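Local atomic coordinates of NreA (Staphylococcus aureus subsp. aureus, PDB entry 6K2H), a protein that probably senses nitrate through its GAF domain, as part of the Nre signalling system that adjusts bacterial gene expression to nitrate. Residues K51-G65 with K91-T103. The protein carries 1 engineered substitution. Sequence-based numbering, arbitrary orientation.
Sequences KNNRFKLIILRKGRG and KIDAPILLSESLT. Engineered in segment 91-103: Ala-94 (natural residue Tyr). With EDO (1,2-ethanediol), chain B.
With CG lying between its backbone N and carbonyl carbon (chi1 57°), Asn-52 turns its amide toward Ser-99 O, while a bend at chi2 (-63°) brings the Glu-100 carboxylate to the backbone N of Lys-51. The meeting illustrates how loops and short helices pack over one face of a GAF-domain sheet, where ligands are often bound in this family: the loop after strand 42-48 and the short helix 96-99 are tied together by a few polar groups, of which the Glu-100 carboxylate is buried. Asn-52 works in both directions. Its OD1 takes the backbone N of Arg-54 in an Asx turn, while ND2 reaches Ser-99 O at 2.8 Å, almost within its own amide plane. Glu-100 OE1 offers its syn lone pair to Lys-51 N in a nearly straight bond of 2.8 Å, and Arg-125 forms a salt bridge to the same oxygen, which should favour the charged carboxylate. A water joins Asn-52 OD1, Ser-99 OG and Glu-100 OE2.

Farther along, the seam turns apolar: Ile-58 sets CG2 on Pro-95 CG at 3.9 Å, and Ile-96 CD1 rests against Phe-55 CB at 3.7 Å. Beside them ethanediol, probably from the crystallisation liquor, occupies a pocket bordered by Leu-60, Pro-95 and the engineered Ala-94, and is hydrogen-bonded to Trp-44 NE1 and Ala-67 N. At the far end, Asp-93 OD1 receives Gly-65 N from above its carboxylate plane and forms a less certain salt bridge, at 3.3 Å, with NH1 of the poorly ordered Arg-64.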
ATOM      1  N   LYS A  51       9.973  -4.870  -7.715  1.00 21.96           N
ATOM      2  CA  LYS A  51      10.655  -5.266  -8.945  1.00 23.37           C
ATOM      3  C   LYS A  51      11.431  -4.103  -9.566  1.00 26.82           C
ATOM      4  O   LYS A  51      12.426  -4.341 -10.274  1.00 24.79           O
ATOM      5  CB  LYS A  51       9.703  -5.841  -9.972  1.00 22.81           C
ATOM      6  CG  LYS A  51       8.976  -7.071  -9.465  1.00 22.06           C
ATOM      7  CD  LYS A  51       8.306  -7.855 -10.521  1.00 23.85           C
ATOM      8  CE  LYS A  51       7.151  -7.054 -11.137  1.00 24.60           C
ATOM      9  NZ  LYS A  51       6.628  -7.770 -12.310  1.00 24.37           N
ATOM     10  N   ASN A  52      10.976  -2.855  -9.385  1.00 21.59           N
ATOM     11  CA  ASN A  52      11.601  -1.735 -10.039  1.00 20.40           C
ATOM     12  C   ASN A  52      11.405  -0.499  -9.205  1.00 22.19           C
ATOM     13  O   ASN A  52      10.814  -0.559  -8.149  1.00 21.20           O
ATOM     14  CB  ASN A  52      11.064  -1.543 -11.455  1.00 21.75           C
ATOM     15  CG  ASN A  52       9.563  -1.368 -11.469  1.00 18.91           C
ATOM     16  OD1 ASN A  52       9.141  -0.315 -11.057  1.00 21.43           O
ATOM     17  ND2 ASN A  52       8.765  -2.423 -11.854  1.00 20.56           N
ATOM     18  N   ASN A  53      11.920   0.645  -9.667  1.00 21.91           N
ATOM     19  CA  ASN A  53      11.830   1.882  -8.887  1.00 23.86           C
ATOM     20  C   ASN A  53      10.839   2.890  -9.429  1.00 23.66           C
ATOM     21  O   ASN A  53      10.831   4.064  -9.060  1.00 25.43           O
ATOM     22  CB  ASN A  53      13.219   2.512  -8.830  1.00 25.62           C
ATOM     23  CG  ASN A  53      14.155   1.735  -7.936  1.00 33.68           C
ATOM     24  OD1 ASN A  53      15.384   1.787  -8.140  1.00 45.59           O
ATOM     25  ND2 ASN A  53      13.611   1.026  -6.925  1.00 27.83           N
ATOM     26  N   ARG A  54      10.010   2.424 -10.326  1.00 24.20           N
ATOM     27  CA  ARG A  54       9.013   3.301 -10.907  1.00 24.17           C
ATOM     28  C   ARG A  54       7.977   3.764  -9.900  1.00 23.18           C
ATOM     29  O   ARG A  54       7.345   4.813 -10.143  1.00 24.43           O
ATOM     30  CB  ARG A  54       8.369   2.648 -12.095  1.00 24.31           C
ATOM     31  CG  ARG A  54       9.370   2.262 -13.167  1.00 27.19           C
ATOM     32  CD  ARG A  54       8.690   2.053 -14.508  1.00 27.21           C
ATOM     33  NE  ARG A  54       7.924   0.841 -14.597  1.00 25.67           N
ATOM     34  CZ  ARG A  54       8.393  -0.361 -14.747  1.00 27.11           C
ATOM     35  NH1 ARG A  54       9.705  -0.580 -14.800  1.00 26.71           N
ATOM     36  NH2 ARG A  54       7.575  -1.388 -14.798  1.00 27.11           N
ATOM     37  N   PHE A  55       7.870   3.102  -8.739  1.00 22.45           N
ATOM     38  CA  PHE A  55       6.931   3.564  -7.693  1.00 24.27           C
ATOM     39  C   PHE A  55       7.280   4.983  -7.293  1.00 27.19           C
ATOM     40  O   PHE A  55       6.418   5.744  -6.873  1.00 23.85           O
ATOM     41  CB  PHE A  55       6.981   2.660  -6.457  1.00 22.30           C
ATOM     42  CG  PHE A  55       8.252   2.720  -5.727  1.00 24.53           C
ATOM     43  CD1 PHE A  55       8.389   3.586  -4.596  1.00 26.09           C
ATOM     44  CD2 PHE A  55       9.323   1.921  -6.101  1.00 23.14           C
ATOM     45  CE1 PHE A  55       9.587   3.650  -3.896  1.00 26.86           C
ATOM     46  CE2 PHE A  55      10.497   1.966  -5.369  1.00 24.62           C
ATOM     47  CZ  PHE A  55      10.655   2.865  -4.283  1.00 25.62           C
ATOM     48  N   LYS A  56       8.564   5.356  -7.436  1.00 26.02           N
ATOM     49  CA  LYS A  56       8.948   6.727  -7.119  1.00 27.52           C
ATOM     50  C   LYS A  56       8.355   7.781  -8.028  1.00 28.16           C
ATOM     51  O   LYS A  56       8.284   8.944  -7.614  1.00 32.52           O
ATOM     52  CB  LYS A  56      10.463   6.916  -7.053  1.00 29.62           C
ATOM     53  CG  LYS A  56      11.157   5.974  -6.105  1.00 30.64           C
ATOM     54  CD  LYS A  56      12.639   6.184  -6.111  1.00 33.79           C
ATOM     55  CE  LYS A  56      13.285   5.119  -5.253  1.00 37.52           C
ATOM     56  NZ  LYS A  56      14.759   5.183  -5.234  1.00 36.78           N
ATOM     57  N   LEU A  57       7.862   7.402  -9.196  1.00 30.25           N
ATOM     58  CA  LEU A  57       7.227   8.344 -10.142  1.00 32.90           C
ATOM     59  C   LEU A  57       5.748   8.588  -9.797  1.00 34.20           C
ATOM     60  O   LEU A  57       5.114   9.487 -10.326  1.00 31.31           O
ATOM     61  CB  LEU A  57       7.356   7.775 -11.556  1.00 38.85           C
ATOM     62  CG  LEU A  57       8.812   7.390 -11.893  1.00 44.29           C
ATOM     63  CD1 LEU A  57       8.870   6.828 -13.296  1.00 46.46           C
ATOM     64  CD2 LEU A  57       9.778   8.567 -11.705  1.00 48.35           C
ATOM     65  N   ILE A  58       5.208   7.830  -8.845  1.00 27.12           N
ATOM     66  CA  ILE A  58       3.772   7.888  -8.592  1.00 25.12           C
ATOM     67  C   ILE A  58       3.443   9.043  -7.652  1.00 27.05           C
ATOM     68  O   ILE A  58       4.053   9.178  -6.535  1.00 26.07           O
ATOM     69  CB  ILE A  58       3.316   6.548  -7.972  1.00 25.28           C
ATOM     70  CG1 ILE A  58       3.505   5.423  -9.029  1.00 26.79           C
ATOM     71  CG2 ILE A  58       1.869   6.617  -7.455  1.00 25.37           C
ATOM     72  CD1 ILE A  58       3.364   4.008  -8.476  1.00 27.24           C
ATOM     73  N   ILE A  59       2.474   9.868  -8.068  1.00 27.29           N
ATOM     74  CA  ILE A  59       2.049  10.999  -7.255  1.00 29.06           C
ATOM     75  C   ILE A  59       0.585  10.876  -7.007  1.00 33.70           C
ATOM     76  O   ILE A  59      -0.225  10.977  -7.932  1.00 34.07           O
ATOM     77  CB  ILE A  59       2.354  12.349  -7.973  1.00 37.79           C
ATOM     78  CG1 ILE A  59       3.845  12.497  -8.236  1.00 39.92           C
ATOM     79  CG2 ILE A  59       1.916  13.547  -7.113  1.00 37.57           C
ATOM     80  CD1 ILE A  59       4.179  13.542  -9.283  1.00 46.07           C
ATOM     81  N   LEU A  60       0.184  10.684  -5.753  1.00 31.55           N
ATOM     82  CA  LEU A  60      -1.248  10.505  -5.463  1.00 33.01           C
ATOM     83  C   LEU A  60      -1.879  11.615  -4.669  1.00 36.13           C
ATOM     84  O   LEU A  60      -1.219  12.284  -3.948  1.00 30.17           O
ATOM     85  CB  LEU A  60      -1.481   9.230  -4.699  1.00 31.49           C
ATOM     86  CG  LEU A  60      -0.985   7.945  -5.368  1.00 35.51           C
ATOM     87  CD1 LEU A  60      -0.859   6.878  -4.295  1.00 34.89           C
ATOM     88  CD2 LEU A  60      -1.915   7.615  -6.524  1.00 34.83           C
ATOM     89  N   ARG A  61      -3.205  11.745  -4.745  1.00 43.99           N
ATOM     90  CA  ARG A  61      -3.922  12.768  -3.947  1.00 42.94           C
ATOM     91  C   ARG A  61      -4.908  12.090  -3.040  1.00 45.79           C
ATOM     92  O   ARG A  61      -5.358  10.963  -3.307  1.00 41.07           O
ATOM     93  CB  ARG A  61      -4.656  13.762  -4.851  1.00 52.67           C
ATOM     94  CG  ARG A  61      -3.976  15.119  -5.030  1.00 58.60           C
ATOM     95  CD  ARG A  61      -2.574  14.984  -5.566  1.00 61.37           C
ATOM     96  NE  ARG A  61      -1.981  16.236  -6.039  1.00 61.05           N
ATOM     97  CZ  ARG A  61      -1.541  17.236  -5.269  1.00 62.57           C
ATOM     98  NH1 ARG A  61      -0.995  18.298  -5.853  1.00 67.40           N
ATOM     99  NH2 ARG A  61      -1.629  17.204  -3.933  1.00 55.23           N
ATOM    100  N   LYS A  62      -5.271  12.793  -1.964  1.00 44.78           N
ATOM    101  CA  LYS A  62      -6.355  12.371  -1.079  1.00 46.38           C
ATOM    102  C   LYS A  62      -7.502  11.908  -1.972  1.00 43.02           C
ATOM    103  O   LYS A  62      -7.824  12.589  -2.958  1.00 40.04           O
ATOM    104  CB  LYS A  62      -6.821  13.540  -0.150  1.00 50.63           C
ATOM    105  CG  LYS A  62      -7.615  13.107   1.106  1.00 51.69           C
ATOM    106  CD  LYS A  62      -6.737  13.089   2.364  1.00 57.52           C
ATOM    107  CE  LYS A  62      -7.440  12.790   3.710  1.00 48.72           C
ATOM    108  NZ  LYS A  62      -6.544  13.034   4.898  1.00 40.55           N
ATOM    109  N   GLY A  63      -8.075  10.766  -1.647  1.00 43.22           N
ATOM    110  CA  GLY A  63      -9.136  10.129  -2.458  1.00 49.46           C
ATOM    111  C   GLY A  63      -8.743   9.350  -3.707  1.00 43.99           C
ATOM    112  O   GLY A  63      -9.579   8.652  -4.272  1.00 58.84           O
ATOM    113  N   ARG A  64      -7.499   9.486  -4.163  1.00 52.63           N
ATOM    114  CA  ARG A  64      -7.042   8.816  -5.388  1.00 53.11           C
ATOM    115  C   ARG A  64      -6.220   7.564  -5.071  1.00 44.38           C
ATOM    116  O   ARG A  64      -5.260   7.631  -4.280  1.00 36.72           O
ATOM    117  CB  ARG A  64      -6.197   9.759  -6.235  1.00 56.55           C
ATOM    118  CG  ARG A  64      -6.695  11.210  -6.312  1.00 71.07           C
ATOM    119  CD  ARG A  64      -8.181  11.365  -6.640  1.00 75.08           C
ATOM    120  NE  ARG A  64      -8.615  10.361  -7.611  1.00 77.96           N
ATOM    121  CZ  ARG A  64      -9.849   9.870  -7.738  1.00 84.94           C
ATOM    122  NH1 ARG A  64     -10.069   8.949  -8.670  1.00 88.45           N
ATOM    123  NH2 ARG A  64     -10.863  10.284  -6.972  1.00 84.22           N
ATOM    124  N   GLY A  65      -6.567   6.474  -5.756  1.00 35.71           N
ATOM    125  CA  GLY A  65      -5.828   5.220  -5.712  1.00 38.94           C
ATOM    126  C   GLY A  65      -6.065   4.470  -4.426  1.00 37.23           C
ATOM    127  O   GLY A  65      -6.936   4.814  -3.621  1.00 33.98           O
ATOM    128  N   LYS A  91      -6.774  -0.022 -13.284  1.00 30.31           N
ATOM    129  CA  LYS A  91      -5.407  -0.086 -12.649  1.00 30.49           C
ATOM    130  C   LYS A  91      -4.682   1.180 -12.710  1.00 29.41           C
ATOM    131  O   LYS A  91      -3.837   1.445 -11.881  1.00 28.38           O
ATOM    132  CB  LYS A  91      -4.498  -1.165 -13.309  1.00 31.86           C
ATOM    133  CG  LYS A  91      -4.963  -2.516 -12.988  1.00 33.82           C
ATOM    134  CD  LYS A  91      -4.399  -3.548 -13.937  1.00 37.21           C
ATOM    135  CE  LYS A  91      -3.403  -4.455 -13.322  1.00 44.61           C
ATOM    136  NZ  LYS A  91      -2.993  -5.481 -14.331  1.00 43.09           N
ATOM    137  N   ILE A  92      -4.937   1.984 -13.745  1.00 29.18           N
ATOM    138  CA  ILE A  92      -4.297   3.241 -13.831  1.00 30.21           C
ATOM    139  C   ILE A  92      -4.651   4.179 -12.650  1.00 28.44           C
ATOM    140  O   ILE A  92      -3.829   4.997 -12.315  1.00 27.92           O
ATOM    141  CB  ILE A  92      -4.487   3.838 -15.257  1.00 33.97           C
ATOM    142  CG1 ILE A  92      -3.354   4.759 -15.624  1.00 36.46           C
ATOM    143  CG2 ILE A  92      -5.811   4.534 -15.355  1.00 35.90           C
ATOM    144  CD1 ILE A  92      -3.392   5.210 -17.081  1.00 40.10           C
ATOM    145  N   ASP A  93      -5.813   4.050 -12.004  1.00 30.34           N
ATOM    146  CA  ASP A  93      -6.178   4.819 -10.788  1.00 32.36           C
ATOM    147  C   ASP A  93      -5.288   4.476  -9.600  1.00 30.52           C
ATOM    148  O   ASP A  93      -5.064   5.319  -8.738  1.00 32.88           O
ATOM    149  CB  ASP A  93      -7.662   4.575 -10.363  1.00 44.07           C
ATOM    150  CG  ASP A  93      -7.976   5.017  -8.875  1.00 57.44           C
ATOM    151  OD1 ASP A  93      -8.146   6.239  -8.613  1.00 59.99           O
ATOM    152  OD2 ASP A  93      -8.072   4.134  -7.959  1.00 68.53           O
ATOM    153  N   ALA A  94      -4.747   3.256  -9.570  1.00 22.66           N
ATOM    154  CA  ALA A  94      -3.928   2.813  -8.448  1.00 24.23           C
ATOM    155  C   ALA A  94      -2.592   2.321  -9.042  1.00 21.81           C
ATOM    156  O   ALA A  94      -2.418   1.124  -9.149  1.00 22.24           O
ATOM    157  CB  ALA A  94      -4.658   1.662  -7.761  1.00 23.59           C
ATOM    158  N   PRO A  95      -1.769   3.245  -9.531  1.00 23.94           N
ATOM    159  CA  PRO A  95      -0.664   2.914 -10.401  1.00 25.42           C
ATOM    160  C   PRO A  95       0.353   1.933  -9.828  1.00 22.24           C
ATOM    161  O   PRO A  95       1.043   1.285 -10.597  1.00 21.38           O
ATOM    162  CB  PRO A  95       0.011   4.242 -10.717  1.00 27.36           C
ATOM    163  CG  PRO A  95      -0.700   5.272 -10.010  1.00 30.23           C
ATOM    164  CD  PRO A  95      -1.943   4.703  -9.416  1.00 28.07           C
ATOM    165  N   ILE A  96       0.464   1.812  -8.515  1.00 21.42           N
ATOM    166  CA  ILE A  96       1.400   0.768  -8.000  1.00 21.01           C
ATOM    167  C   ILE A  96       1.006  -0.620  -8.478  1.00 19.23           C
ATOM    168  O   ILE A  96       1.818  -1.510  -8.682  1.00 18.87           O
ATOM    169  CB  ILE A  96       1.496   0.852  -6.455  1.00 22.65           C
ATOM    170  CG1 ILE A  96       2.656   0.046  -5.922  1.00 25.99           C
ATOM    171  CG2 ILE A  96       0.215   0.368  -5.796  1.00 25.40           C
ATOM    172  CD1 ILE A  96       3.957   0.620  -6.251  1.00 28.12           C
ATOM    173  N   LEU A  97      -0.293  -0.872  -8.708  1.00 19.32           N
ATOM    174  CA  LEU A  97      -0.666  -2.142  -9.324  1.00 18.52           C
ATOM    175  C   LEU A  97      -0.052  -2.430 -10.719  1.00 18.53           C
ATOM    176  O   LEU A  97       0.218  -3.536 -11.027  1.00 19.22           O
ATOM    177  CB  LEU A  97      -2.197  -2.196  -9.509  1.00 18.75           C
ATOM    178  CG  LEU A  97      -3.053  -2.029  -8.298  1.00 21.64           C
ATOM    179  CD1 LEU A  97      -4.523  -2.002  -8.730  1.00 23.43           C
ATOM    180  CD2 LEU A  97      -2.838  -3.103  -7.332  1.00 21.71           C
ATOM    181  N   LEU A  98       0.152  -1.394 -11.511  1.00 18.30           N
ATOM    182  CA  LEU A  98       0.797  -1.511 -12.806  1.00 19.05           C
ATOM    183  C   LEU A  98       2.314  -1.697 -12.672  1.00 19.04           C
ATOM    184  O   LEU A  98       2.850  -2.572 -13.274  1.00 21.50           O
ATOM    185  CB  LEU A  98       0.559  -0.274 -13.653  1.00 20.75           C
ATOM    186  CG  LEU A  98      -0.882  -0.064 -14.137  1.00 29.09           C
ATOM    187  CD1 LEU A  98      -0.880   1.286 -14.840  1.00 31.06           C
ATOM    188  CD2 LEU A  98      -1.223  -1.159 -15.114  1.00 33.55           C
ATOM    189  N   SER A  99       2.973  -0.849 -11.916  1.00 21.33           N
ATOM    190  CA  SER A  99       4.445  -0.853 -11.881  1.00 21.23           C
ATOM    191  C   SER A  99       4.951  -2.113 -11.203  1.00 22.56           C
ATOM    192  O   SER A  99       6.005  -2.615 -11.588  1.00 22.79           O
ATOM    193  CB  SER A  99       4.972   0.417 -11.205  1.00 21.15           C
ATOM    194  OG  SER A  99       4.807   0.477  -9.784  1.00 22.43           O
ATOM    195  N   GLU A 100       4.160  -2.706 -10.276  1.00 19.09           N
ATOM    196  CA  GLU A 100       4.598  -3.909  -9.570  1.00 19.87           C
ATOM    197  C   GLU A 100       3.795  -5.169  -9.936  1.00 18.85           C
ATOM    198  O   GLU A 100       4.038  -6.182  -9.363  1.00 18.90           O
ATOM    199  CB  GLU A 100       4.572  -3.640  -8.067  1.00 20.93           C
ATOM    200  CG  GLU A 100       5.631  -2.656  -7.572  1.00 20.41           C
ATOM    201  CD  GLU A 100       7.066  -3.173  -7.788  1.00 21.32           C
ATOM    202  OE1 GLU A 100       7.243  -4.433  -7.764  1.00 18.96           O
ATOM    203  OE2 GLU A 100       7.987  -2.335  -7.930  1.00 21.36           O
ATOM    204  N   SER A 101       2.958  -5.098 -10.964  1.00 18.72           N
ATOM    205  CA  SER A 101       2.194  -6.249 -11.483  1.00 20.46           C
ATOM    206  C   SER A 101       1.529  -7.010 -10.352  1.00 19.45           C
ATOM    207  O   SER A 101       1.649  -8.237 -10.257  1.00 21.31           O
ATOM    208  CB  SER A 101       3.076  -7.218 -12.297  1.00 23.43           C
ATOM    209  OG  SER A 101       3.899  -6.483 -13.205  1.00 25.11           O
ATOM    210  N   LEU A 102       0.827  -6.271  -9.528  1.00 18.54           N
ATOM    211  CA  LEU A 102       0.132  -6.918  -8.408  1.00 18.81           C
ATOM    212  C   LEU A 102      -1.194  -7.526  -8.826  1.00 19.51           C
ATOM    213  O   LEU A 102      -2.006  -6.875  -9.544  1.00 21.50           O
ATOM    214  CB  LEU A 102      -0.080  -5.862  -7.327  1.00 19.77           C
ATOM    215  CG  LEU A 102       1.145  -5.116  -6.811  1.00 19.16           C
ATOM    216  CD1 LEU A 102       0.849  -4.093  -5.706  1.00 19.30           C
ATOM    217  CD2 LEU A 102       2.184  -6.143  -6.375  1.00 20.11           C
ATOM    218  N   THR A 103      -1.396  -8.749  -8.375  1.00 19.75           N
ATOM    219  CA  THR A 103      -2.599  -9.526  -8.713  1.00 22.09           C
ATOM    220  C   THR A 103      -3.582  -9.612  -7.579  1.00 20.38           C
ATOM    221  O   THR A 103      -4.696  -9.984  -7.796  1.00 20.82           O
ATOM    222  CB  THR A 103      -2.244 -10.914  -9.281  1.00 23.36           C
ATOM    223  OG1 THR A 103      -1.447 -11.638  -8.336  1.00 22.56           O
ATOM    224  CG2 THR A 103      -1.465 -10.759 -10.594  1.00 24.35           C
TER
HETATM  225  C1  EDO B 201      -1.091   3.907  -6.049  1.00 21.81           C
HETATM  226  O1  EDO B 201      -0.189   3.255  -6.626  1.00 33.37           O
HETATM  227  C2  EDO B 201      -2.142   3.162  -5.564  1.00 25.41           C
HETATM  228  O2  EDO B 201      -2.623   4.035  -4.645  1.00 37.36           O
HETATM  229  O   HOH W   1       7.364   0.062  -8.875  1.00 21.87           O